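Local coordinates for putative OmpA family lipoprotein (PDB 5LKW) that binds 2,6-diaminopimelic acid, a peptidoglycan component, through its OmpA-like domain and probably serves outer-membrane integrity and division within the Tol-Pal system, at residues 16-21 against 32-37; 23-28 against 76-81; 40-45 against 88-93. One frame throughout, in Å; residues are numbered along the deposited sequence.

Interaction 1 of 3, residues 16-21 against 32-37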
loop_
_atom_site.group_PDB
_atom_site.type_symbol
_atom_site.label_atom_id
_atom_site.label_comp_id
_atom_site.label_asym_id
_atom_site.label_seq_id
_atom_site.Cartn_x
_atom_site.Cartn_y
_atom_site.Cartn_z
ATOM N N ARG A 16 8.268 0.632 0.470
ATOM C CA ARG A 16 6.949 1.111 0.872
ATOM C C ARG A 16 5.803 0.841 -0.100
ATOM O O ARG A 16 4.715 1.383 0.066
ATOM C CB ARG A 16 7.022 2.609 1.247
ATOM C CG ARG A 16 7.652 2.727 2.598
ATOM C CD ARG A 16 7.913 4.119 3.119
ATOM N NE ARG A 16 9.163 4.114 3.925
ATOM C CZ ARG A 16 9.675 5.195 4.517
ATOM N NH1 ARG A 16 9.050 6.356 4.423
ATOM N NH2 ARG A 16 10.823 5.125 5.195
ATOM N N SER A 17 6.019 -0.008 -1.098
ATOM C CA SER A 17 4.957 -0.293 -2.042
ATOM C C SER A 17 4.669 -1.813 -2.049
ATOM O O SER A 17 5.611 -2.617 -1.991
ATOM C CB SER A 17 5.406 0.164 -3.426
ATOM O OG SER A 17 5.471 1.582 -3.551
ATOM N N ILE A 18 3.392 -2.184 -2.145
ATOM C CA ILE A 18 2.918 -3.561 -2.317
ATOM C C ILE A 18 2.262 -3.572 -3.704
ATOM O O ILE A 18 1.428 -2.762 -3.984
ATOM C CB ILE A 18 1.866 -3.986 -1.232
ATOM C CG1 ILE A 18 2.477 -4.059 0.162
ATOM C CG2 ILE A 18 1.278 -5.347 -1.535
ATOM C CD1 ILE A 18 2.924 -2.735 0.701
ATOM N N TYR A 19 2.646 -4.509 -4.554
ATOM C CA TYR A 19 2.048 -4.681 -5.882
ATOM C C TYR A 19 1.088 -5.857 -6.005
ATOM O O TYR A 19 1.196 -6.864 -5.268
ATOM C CB TYR A 19 3.172 -4.885 -6.872
ATOM C CG TYR A 19 4.053 -3.660 -6.969
ATOM C CD1 TYR A 19 3.819 -2.663 -7.975
ATOM C CD2 TYR A 19 5.090 -3.480 -6.058
ATOM C CE1 TYR A 19 4.678 -1.559 -8.122
ATOM C CE2 TYR A 19 5.980 -2.371 -6.182
ATOM C CZ TYR A 19 5.772 -1.426 -7.218
ATOM O OH TYR A 19 6.648 -0.332 -7.280
ATOM N N PHE A 20 0.131 -5.714 -6.920
ATOM C CA PHE A 20 -0.979 -6.632 -7.039
ATOM C C PHE A 20 -1.119 -7.193 -8.476
ATOM O O PHE A 20 -0.784 -6.534 -9.469
ATOM C CB PHE A 20 -2.311 -5.919 -6.630
ATOM C CG PHE A 20 -2.359 -5.499 -5.184
ATOM C CD1 PHE A 20 -2.935 -6.327 -4.199
ATOM C CD2 PHE A 20 -1.832 -4.251 -4.809
ATOM C CE1 PHE A 20 -2.961 -5.882 -2.787
ATOM C CE2 PHE A 20 -1.855 -3.819 -3.518
ATOM C CZ PHE A 20 -2.375 -4.655 -2.474
ATOM N N ASP A 21 -1.669 -8.397 -8.581
ATOM C CA ASP A 21 -2.049 -8.941 -9.869
ATOM C C ASP A 21 -3.271 -8.231 -10.460
ATOM O O ASP A 21 -4.010 -7.514 -9.773
ATOM C CB ASP A 21 -2.347 -10.432 -9.740
ATOM C CG ASP A 21 -1.105 -11.224 -9.561
ATOM O OD1 ASP A 21 -0.001 -10.633 -9.691
ATOM O OD2 ASP A 21 -1.258 -12.413 -9.304
ATOM N N GLN A 32 4.789 -10.922 3.534
ATOM C CA GLN A 32 4.692 -11.076 5.016
ATOM C C GLN A 32 5.842 -10.377 5.775
ATOM O O GLN A 32 5.598 -9.626 6.728
ATOM C CB GLN A 32 4.647 -12.549 5.425
ATOM C CG GLN A 32 3.457 -13.395 4.962
ATOM C CD GLN A 32 3.814 -14.943 4.969
ATOM O OE1 GLN A 32 4.995 -15.320 4.841
ATOM N NE2 GLN A 32 2.792 -15.812 5.148
ATOM N N PRO A 33 7.110 -10.619 5.380
ATOM C CA PRO A 33 8.175 -9.954 6.160
ATOM C C PRO A 33 8.172 -8.417 6.096
ATOM O O PRO A 33 8.449 -7.747 7.110
ATOM C CB PRO A 33 9.475 -10.543 5.572
ATOM C CG PRO A 33 9.055 -11.812 4.898
ATOM C CD PRO A 33 7.657 -11.566 4.391
ATOM N N LEU A 34 7.824 -7.860 4.932
ATOM C CA LEU A 34 7.642 -6.411 4.819
ATOM C C LEU A 34 6.513 -5.865 5.727
ATOM O O LEU A 34 6.694 -4.839 6.410
ATOM C CB LEU A 34 7.450 -6.017 3.348
ATOM C CG LEU A 34 7.302 -4.534 2.985
ATOM C CD1 LEU A 34 8.576 -3.755 3.410
ATOM C CD2 LEU A 34 7.022 -4.418 1.468
ATOM N N MET A 35 5.379 -6.565 5.770
ATOM C CA MET A 35 4.265 -6.196 6.658
ATOM C C MET A 35 4.733 -6.240 8.146
ATOM O O MET A 35 4.351 -5.389 8.972
ATOM C CB MET A 35 3.064 -7.156 6.480
ATOM C CG MET A 35 2.236 -7.116 5.119
ATOM S SD MET A 35 1.565 -5.496 4.744
ATOM C CE MET A 35 3.030 -4.674 4.055
ATOM N N GLN A 36 5.549 -7.247 8.460
ATOM C CA GLN A 36 6.083 -7.468 9.801
ATOM C C GLN A 36 7.035 -6.360 10.195
ATOM O O GLN A 36 6.969 -5.831 11.318
ATOM C CB GLN A 36 6.744 -8.849 9.863
ATOM C CG GLN A 36 5.705 -9.903 9.497
ATOM C CD GLN A 36 6.068 -11.328 9.818
ATOM O OE1 GLN A 36 6.691 -12.020 8.989
ATOM N NE2 GLN A 36 5.611 -11.817 10.992
ATOM N N GLN A 37 7.907 -5.984 9.259
ATOM C CA GLN A 37 8.787 -4.877 9.509
ATOM C C GLN A 37 8.012 -3.604 9.791
ATOM O O GLN A 37 8.217 -2.960 10.843
ATOM C CB GLN A 37 9.785 -4.697 8.372
ATOM C CG GLN A 37 11.114 -5.383 8.655
ATOM C CD GLN A 37 11.596 -6.263 7.512
ATOM O OE1 GLN A 37 10.906 -6.439 6.498
ATOM N NE2 GLN A 37 12.793 -6.836 7.675
#
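The flat group between S17-I18 and L34-M35 is the peptide carbonyl of S17. L34 CD2 lies above the plane of this carbonyl and out beyond its oxygen, 4.1 Å from S17 O. The two elements belong to the alpha/beta sandwich of the OmpA-like, peptidoglycan-binding domain: strand 17-19 is an outer strand of the mixed sheet, and helix 32-44 packs against it. The helix runs back against the strand, with short-segment axes at 153° and 10.4 Å apart at their closest.

The meeting is apolar, with no hydrogen bond across it. I18 points at the helix and is buried. Its CG1 branch does the touching, and I18 CD1 lies 3.9 Å from M35 CE. The M35 chain is bent twice (chi2 -57°, chi3 80°), which brings its terminal methyl round to I18. The two side chains cross at a slant. L34 CD2 also stands 4.5 Å from I18 CD1, a looser touch.

Neighbouring elements complete the packing. I18 also packs on L118 of the neighbouring strand 115-120 and on Y31. M35 rests on A79 and M80 of helix 62-82, so its side chain joins both helices to the strand. Further along the chain from the strand, D21 belongs to the 2,6-diaminopimelic acid pocket. S17 faces away from the helix, and its hydroxyl OG is hydrogen-bonded to D117 OD1.

Interaction 2 of 3, residues 23-28 against 76-81. With API (2,6-diaminopimelic acid), chain C.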
loop_
_atom_site.group_PDB
_atom_site.type_symbol
_atom_site.label_atom_id
_atom_site.label_comp_id
_atom_site.label_asym_id
_atom_site.label_seq_id
_atom_site.Cartn_x
_atom_site.Cartn_y
_atom_site.Cartn_z
ATOM N N ASP A 23 -6.597 -7.086 -11.457
ATOM C CA ASP A 23 -7.885 -7.257 -10.856
ATOM C C ASP A 23 -7.797 -7.878 -9.440
ATOM O O ASP A 23 -8.805 -8.279 -8.855
ATOM C CB ASP A 23 -8.721 -8.155 -11.783
ATOM C CG ASP A 23 -10.035 -7.569 -12.142
ATOM O OD1 ASP A 23 -10.398 -6.476 -11.605
ATOM O OD2 ASP A 23 -10.700 -8.212 -13.004
ATOM N N SER A 24 -6.621 -7.926 -8.843
ATOM C CA SER A 24 -6.565 -8.511 -7.517
ATOM C C SER A 24 -6.287 -7.509 -6.405
ATOM O O SER A 24 -5.547 -6.531 -6.579
ATOM C CB SER A 24 -5.571 -9.672 -7.512
ATOM O OG SER A 24 -5.219 -10.124 -6.198
ATOM N N TYR A 25 -6.909 -7.752 -5.257
ATOM C CA TYR A 25 -6.449 -7.149 -4.019
ATOM C C TYR A 25 -5.825 -8.108 -3.033
ATOM O O TYR A 25 -5.744 -7.748 -1.869
ATOM C CB TYR A 25 -7.530 -6.290 -3.352
ATOM C CG TYR A 25 -8.819 -7.026 -3.082
ATOM C CD1 TYR A 25 -9.042 -7.659 -1.863
ATOM C CD2 TYR A 25 -9.817 -7.075 -4.043
ATOM C CE1 TYR A 25 -10.235 -8.363 -1.614
ATOM C CE2 TYR A 25 -11.002 -7.758 -3.810
ATOM C CZ TYR A 25 -11.217 -8.397 -2.588
ATOM O OH TYR A 25 -12.412 -9.060 -2.366
ATOM N N SER A 26 -5.361 -9.304 -3.468
ATOM C CA SER A 26 -4.632 -10.211 -2.559
ATOM C C SER A 26 -3.226 -9.710 -2.296
ATOM O O SER A 26 -2.444 -9.508 -3.247
ATOM C CB SER A 26 -4.449 -11.611 -3.135
ATOM O OG SER A 26 -5.672 -12.070 -3.675
ATOM N N VAL A 27 -2.876 -9.644 -1.031
ATOM C CA VAL A 27 -1.511 -9.336 -0.615
ATOM C C VAL A 27 -0.785 -10.644 -0.607
ATOM O O VAL A 27 -1.028 -11.470 0.252
ATOM C CB VAL A 27 -1.425 -8.655 0.781
ATOM C CG1 VAL A 27 0.019 -8.473 1.229
ATOM C CG2 VAL A 27 -2.118 -7.358 0.736
ATOM N N LYS A 28 0.055 -10.853 -1.613
ATOM C CA LYS A 28 0.778 -12.136 -1.747
ATOM C C LYS A 28 1.709 -12.439 -0.526
ATOM O O LYS A 28 2.208 -11.510 0.149
ATOM C CB LYS A 28 1.563 -12.154 -3.039
ATOM C CG LYS A 28 0.721 -12.195 -4.310
ATOM C CD LYS A 28 1.674 -12.136 -5.480
ATOM C CE LYS A 28 1.203 -11.171 -6.594
ATOM N NZ LYS A 28 2.246 -11.079 -7.690
ATOM N N VAL A 76 -3.847 -4.225 2.803
ATOM C CA VAL A 76 -2.574 -3.906 3.465
ATOM C C VAL A 76 -2.800 -3.533 4.967
ATOM O O VAL A 76 -2.091 -4.015 5.853
ATOM C CB VAL A 76 -1.844 -2.755 2.730
ATOM C CG1 VAL A 76 -0.609 -2.296 3.513
ATOM C CG2 VAL A 76 -1.489 -3.143 1.231
ATOM N N ARG A 77 -3.747 -2.660 5.211
ATOM C CA ARG A 77 -4.174 -2.270 6.590
ATOM C C ARG A 77 -4.522 -3.516 7.395
ATOM O O ARG A 77 -3.989 -3.732 8.478
ATOM C CB ARG A 77 -5.352 -1.265 6.542
ATOM C CG ARG A 77 -5.834 -0.765 7.965
ATOM C CD ARG A 77 -7.218 -0.144 7.932
ATOM N NE ARG A 77 -8.161 -1.205 7.586
ATOM C CZ ARG A 77 -9.377 -1.046 7.070
ATOM N NH1 ARG A 77 -9.879 0.164 6.826
ATOM N NH2 ARG A 77 -10.089 -2.134 6.785
ATOM N N ARG A 78 -5.348 -4.382 6.811
ATOM C CA ARG A 78 -5.751 -5.624 7.443
ATOM C C ARG A 78 -4.565 -6.518 7.807
ATOM O O ARG A 78 -4.486 -7.061 8.930
ATOM C CB ARG A 78 -6.729 -6.361 6.518
ATOM C CG ARG A 78 -6.814 -7.856 6.758
ATOM C CD ARG A 78 -8.087 -8.450 6.145
ATOM N NE ARG A 78 -7.895 -8.720 4.728
ATOM C CZ ARG A 78 -8.412 -8.002 3.726
ATOM N NH1 ARG A 78 -9.185 -6.940 3.955
ATOM N NH2 ARG A 78 -8.142 -8.361 2.473
ATOM N N ALA A 79 -3.635 -6.693 6.867
ATOM C CA ALA A 79 -2.405 -7.454 7.139
ATOM C C ALA A 79 -1.602 -6.847 8.261
ATOM O O ALA A 79 -0.950 -7.568 9.007
ATOM C CB ALA A 79 -1.512 -7.543 5.880
ATOM N N MET A 80 -1.587 -5.517 8.367
ATOM C CA MET A 80 -0.888 -4.921 9.517
ATOM C C MET A 80 -1.736 -4.951 10.795
ATOM O O MET A 80 -1.209 -5.202 11.855
ATOM C CB MET A 80 -0.306 -3.525 9.203
ATOM C CG MET A 80 0.817 -3.580 8.136
ATOM S SD MET A 80 1.873 -2.110 8.095
ATOM C CE MET A 80 0.752 -0.823 7.591
ATOM N N ALA A 81 -3.043 -4.755 10.669
ATOM C CA ALA A 81 -4.015 -4.951 11.772
ATOM C C ALA A 81 -3.819 -6.267 12.473
ATOM O O ALA A 81 -3.661 -6.321 13.696
ATOM C CB ALA A 81 -5.451 -4.872 11.257
HETATM C C API C . -6.327 -3.325 -11.902
HETATM C CA API C . -7.442 -3.191 -12.910
HETATM C C3 API C . -7.389 -4.068 -14.160
HETATM C C4 API C . -8.631 -3.763 -15.023
HETATM C C5 API C . -9.433 -4.999 -15.469
HETATM C C6 API C . -10.763 -4.671 -16.174
HETATM O O API C . -5.830 -2.266 -11.540
HETATM O OXT API C . -5.898 -4.397 -11.417
HETATM N N API C . -7.395 -1.801 -13.360
HETATM O O HOH W 1 -6.788 -9.477 0.379
#
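V27 meets V76 on helix 62-82 through one methyl. V27 CG2 lies 4.1 Å from V76 N and 4.3 Å from V76 CG2. The chi1 of 175° sets V27 CG1 anti to the backbone N and CG2 beside it, and CG2 is the methyl that meets the helix. Nearby, R78 NH2 comes to the edge of the Y25 ring, near its plane, 4.5 Å from Y25 CD1. A water joins the same two residues: it donates to Y25 O at 3.0 Å and accepts a weak bond from R78 NH2, lying in the guanidinium plane.

Segment 23-28 lies in the loop between strand 17-19 and helix 32-44 of the OmpA-like domain. S26 N donates to S24 OG at 2.9 Å, nearly straight at 162°, which makes an ST turn. D23 lines the diaminopimelic acid pocket: D23 N donates to the ligand carboxylate atom OXT at 2.8 Å. Across 23-28 and 76-81 no direct hydrogen bond forms. Methyl packing and a water weakly held by R78 join them, while direct polar bonds, R72 NE to S24 O and Y64 OH to D23 OD1, lie nearer the ligand.

Interaction 3 of 3, residues 40-45 against 88-93; sequences QYLKSH and SQMEAV
Q89 lays its side chain alongside L42, the two side chains running in opposite senses. Q89 NE2 passes 4.1 Å from L42 CD2 and ends at the backbone of the same residue. The bond from Q89 NE2 to L42 O is 3.0 Å long and close to straight at 165°. The carbonyl oxygen lies in the amide plane of Q89, but the donor stands above the carbonyl plane, 40° out of it. H45 N reaches L42 O from the opposite face, so two N-H groups grip that oxygen. An extended chain beyond CG (chi2 168°) gives Q89 its reach.

In the alpha/beta sandwich of the OmpA-like domain, this contact ties the C-terminal turn of helix 32-44 to the start of strand 90-96, the other outer strand of the sheet. Q89 itself lies in a short 3-10 segment just before that strand. Its NE2 also donates to R48 O, and its OE1 accepts from N86 ND2, so both ends of the amide are held. L42 CD1 packs loosely on M90 CG at 4.5 Å, and both residues also touch M80 and V50.

The imidazole of H45 folds back over one face of the Y41 ring, with H45 ND1 above the ring centre. That same nitrogen donates to Y41 O at 2.7 Å, though bent. Y41 OH is bonded to R48 NE and D4 OD2.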
loop_
_atom_site.group_PDB
_atom_site.type_symbol
_atom_site.label_atom_id
_atom_site.label_comp_id
_atom_site.label_asym_id
_atom_site.label_seq_id
_atom_site.Cartn_x
_atom_site.Cartn_y
_atom_site.Cartn_z
ATOM N N GLN A 40 6.075 -3.769 13.155
ATOM C CA GLN A 40 6.965 -3.631 14.303
ATOM C C GLN A 40 7.299 -2.153 14.523
ATOM O O GLN A 40 7.177 -1.646 15.643
ATOM C CB GLN A 40 8.243 -4.471 14.106
ATOM C CG GLN A 40 9.112 -4.706 15.344
ATOM C CD GLN A 40 8.316 -5.059 16.596
ATOM O OE1 GLN A 40 7.471 -5.964 16.589
ATOM N NE2 GLN A 40 8.602 -4.354 17.688
ATOM N N TYR A 41 7.671 -1.453 13.452
ATOM C CA TYR A 41 7.881 -0.023 13.543
ATOM C C TYR A 41 6.655 0.719 14.106
ATOM O O TYR A 41 6.766 1.441 15.099
ATOM C CB TYR A 41 8.352 0.570 12.209
ATOM C CG TYR A 41 8.581 2.056 12.310
ATOM C CD1 TYR A 41 9.867 2.586 12.428
ATOM C CD2 TYR A 41 7.514 2.924 12.313
ATOM C CE1 TYR A 41 10.075 3.954 12.517
ATOM C CE2 TYR A 41 7.704 4.298 12.415
ATOM C CZ TYR A 41 8.980 4.811 12.509
ATOM O OH TYR A 41 9.136 6.191 12.614
ATOM N N LEU A 42 5.491 0.510 13.505
ATOM C CA LEU A 42 4.242 1.116 13.976
ATOM C C LEU A 42 3.869 0.883 15.489
ATOM O O LEU A 42 3.597 1.838 16.228
ATOM C CB LEU A 42 3.079 0.753 13.038
ATOM C CG LEU A 42 3.114 1.482 11.668
ATOM C CD1 LEU A 42 2.054 0.942 10.712
ATOM C CD2 LEU A 42 2.982 2.999 11.809
ATOM N N LYS A 43 3.831 -0.381 15.901
ATOM C CA LYS A 43 3.540 -0.790 17.284
ATOM C C LYS A 43 4.487 -0.177 18.315
ATOM O O LYS A 43 4.082 0.152 19.444
ATOM C CB LYS A 43 3.613 -2.315 17.383
ATOM C CG LYS A 43 2.322 -3.044 16.975
ATOM C CD LYS A 43 2.476 -4.589 17.077
ATOM C CE LYS A 43 3.491 -5.085 16.054
ATOM N NZ LYS A 43 4.225 -6.349 16.398
ATOM N N SER A 44 5.748 -0.051 17.927
ATOM C CA SER A 44 6.777 0.514 18.773
ATOM C C SER A 44 6.877 2.050 18.681
ATOM O O SER A 44 7.643 2.639 19.433
ATOM C CB SER A 44 8.122 -0.167 18.491
ATOM O OG SER A 44 8.647 0.231 17.248
ATOM N N HIS A 45 6.116 2.679 17.773
ATOM C CA HIS A 45 6.022 4.131 17.679
ATOM C C HIS A 45 4.589 4.687 17.634
ATOM O O HIS A 45 4.251 5.357 16.654
ATOM C CB HIS A 45 6.756 4.652 16.446
ATOM C CG HIS A 45 8.198 4.266 16.380
ATOM N ND1 HIS A 45 8.623 2.955 16.370
ATOM C CD2 HIS A 45 9.319 5.020 16.281
ATOM C CE1 HIS A 45 9.942 2.914 16.296
ATOM N NE2 HIS A 45 10.389 4.154 16.219
ATOM N N SER A 88 -5.925 3.188 14.869
ATOM C CA SER A 88 -5.711 4.634 14.981
ATOM C C SER A 88 -4.411 5.113 14.315
ATOM O O SER A 88 -4.241 6.305 14.090
ATOM C CB SER A 88 -5.690 5.087 16.450
ATOM O OG SER A 88 -4.451 4.710 17.037
ATOM N N GLN A 89 -3.477 4.218 14.004
ATOM C CA GLN A 89 -2.284 4.709 13.314
ATOM C C GLN A 89 -2.331 4.494 11.796
ATOM O O GLN A 89 -1.345 4.764 11.107
ATOM C CB GLN A 89 -1.013 4.135 13.907
ATOM C CG GLN A 89 -0.749 4.482 15.369
ATOM C CD GLN A 89 0.382 3.626 15.927
ATOM O OE1 GLN A 89 0.140 2.657 16.639
ATOM N NE2 GLN A 89 1.612 3.927 15.526
ATOM N N MET A 90 -3.475 4.015 11.289
ATOM C CA MET A 90 -3.586 3.568 9.899
ATOM C C MET A 90 -4.830 4.146 9.287
ATOM O O MET A 90 -5.909 4.092 9.893
ATOM C CB MET A 90 -3.682 2.039 9.858
ATOM C CG MET A 90 -2.363 1.365 10.208
ATOM S SD MET A 90 -2.436 -0.385 9.953
ATOM C CE MET A 90 -3.821 -0.812 11.086
ATOM N N GLU A 91 -4.690 4.673 8.078
ATOM C CA GLU A 91 -5.853 5.126 7.320
ATOM C C GLU A 91 -5.762 4.533 5.895
ATOM O O GLU A 91 -4.735 4.716 5.233
ATOM C CB GLU A 91 -5.909 6.652 7.294
ATOM C CG GLU A 91 -7.241 7.201 6.704
ATOM C CD GLU A 91 -7.217 8.729 6.612
ATOM O OE1 GLU A 91 -6.305 9.315 7.226
ATOM O OE2 GLU A 91 -8.072 9.334 5.943
ATOM N N ALA A 92 -6.784 3.769 5.475
ATOM C CA ALA A 92 -6.795 3.159 4.111
ATOM C C ALA A 92 -7.594 4.084 3.200
ATOM O O ALA A 92 -8.770 4.328 3.456
ATOM C CB ALA A 92 -7.443 1.796 4.128
ATOM N N VAL A 93 -6.954 4.641 2.177
ATOM C CA VAL A 93 -7.672 5.408 1.135
ATOM C C VAL A 93 -7.392 4.899 -0.300
ATOM O O VAL A 93 -6.409 4.179 -0.545
ATOM C CB VAL A 93 -7.324 6.897 1.198
ATOM C CG1 VAL A 93 -7.819 7.477 2.505
ATOM C CG2 VAL A 93 -5.787 7.116 1.007
#

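In the fold
Interactions 1 and 3 use the two ends of helix 32-44, which reaches opposite outer strands of one sheet. Helix 62-82 packs on both, so the helix of interaction 2 borders each of the other contacts; on the side of interaction 3, R77 lies against M90. Interaction 1 is partly buried and apolar. Interaction 3 is buried and combines apolar packing with a side-chain amide on a helix carbonyl. Interaction 2 is partly buried, with Y25 and R78 at its margin and a water between them. It is also tied to interaction 1 by the salt bridge of D21 OD1 with K28 NZ. Ligand-pocket residues occur in interactions 1 and 2, and interaction 3 has none.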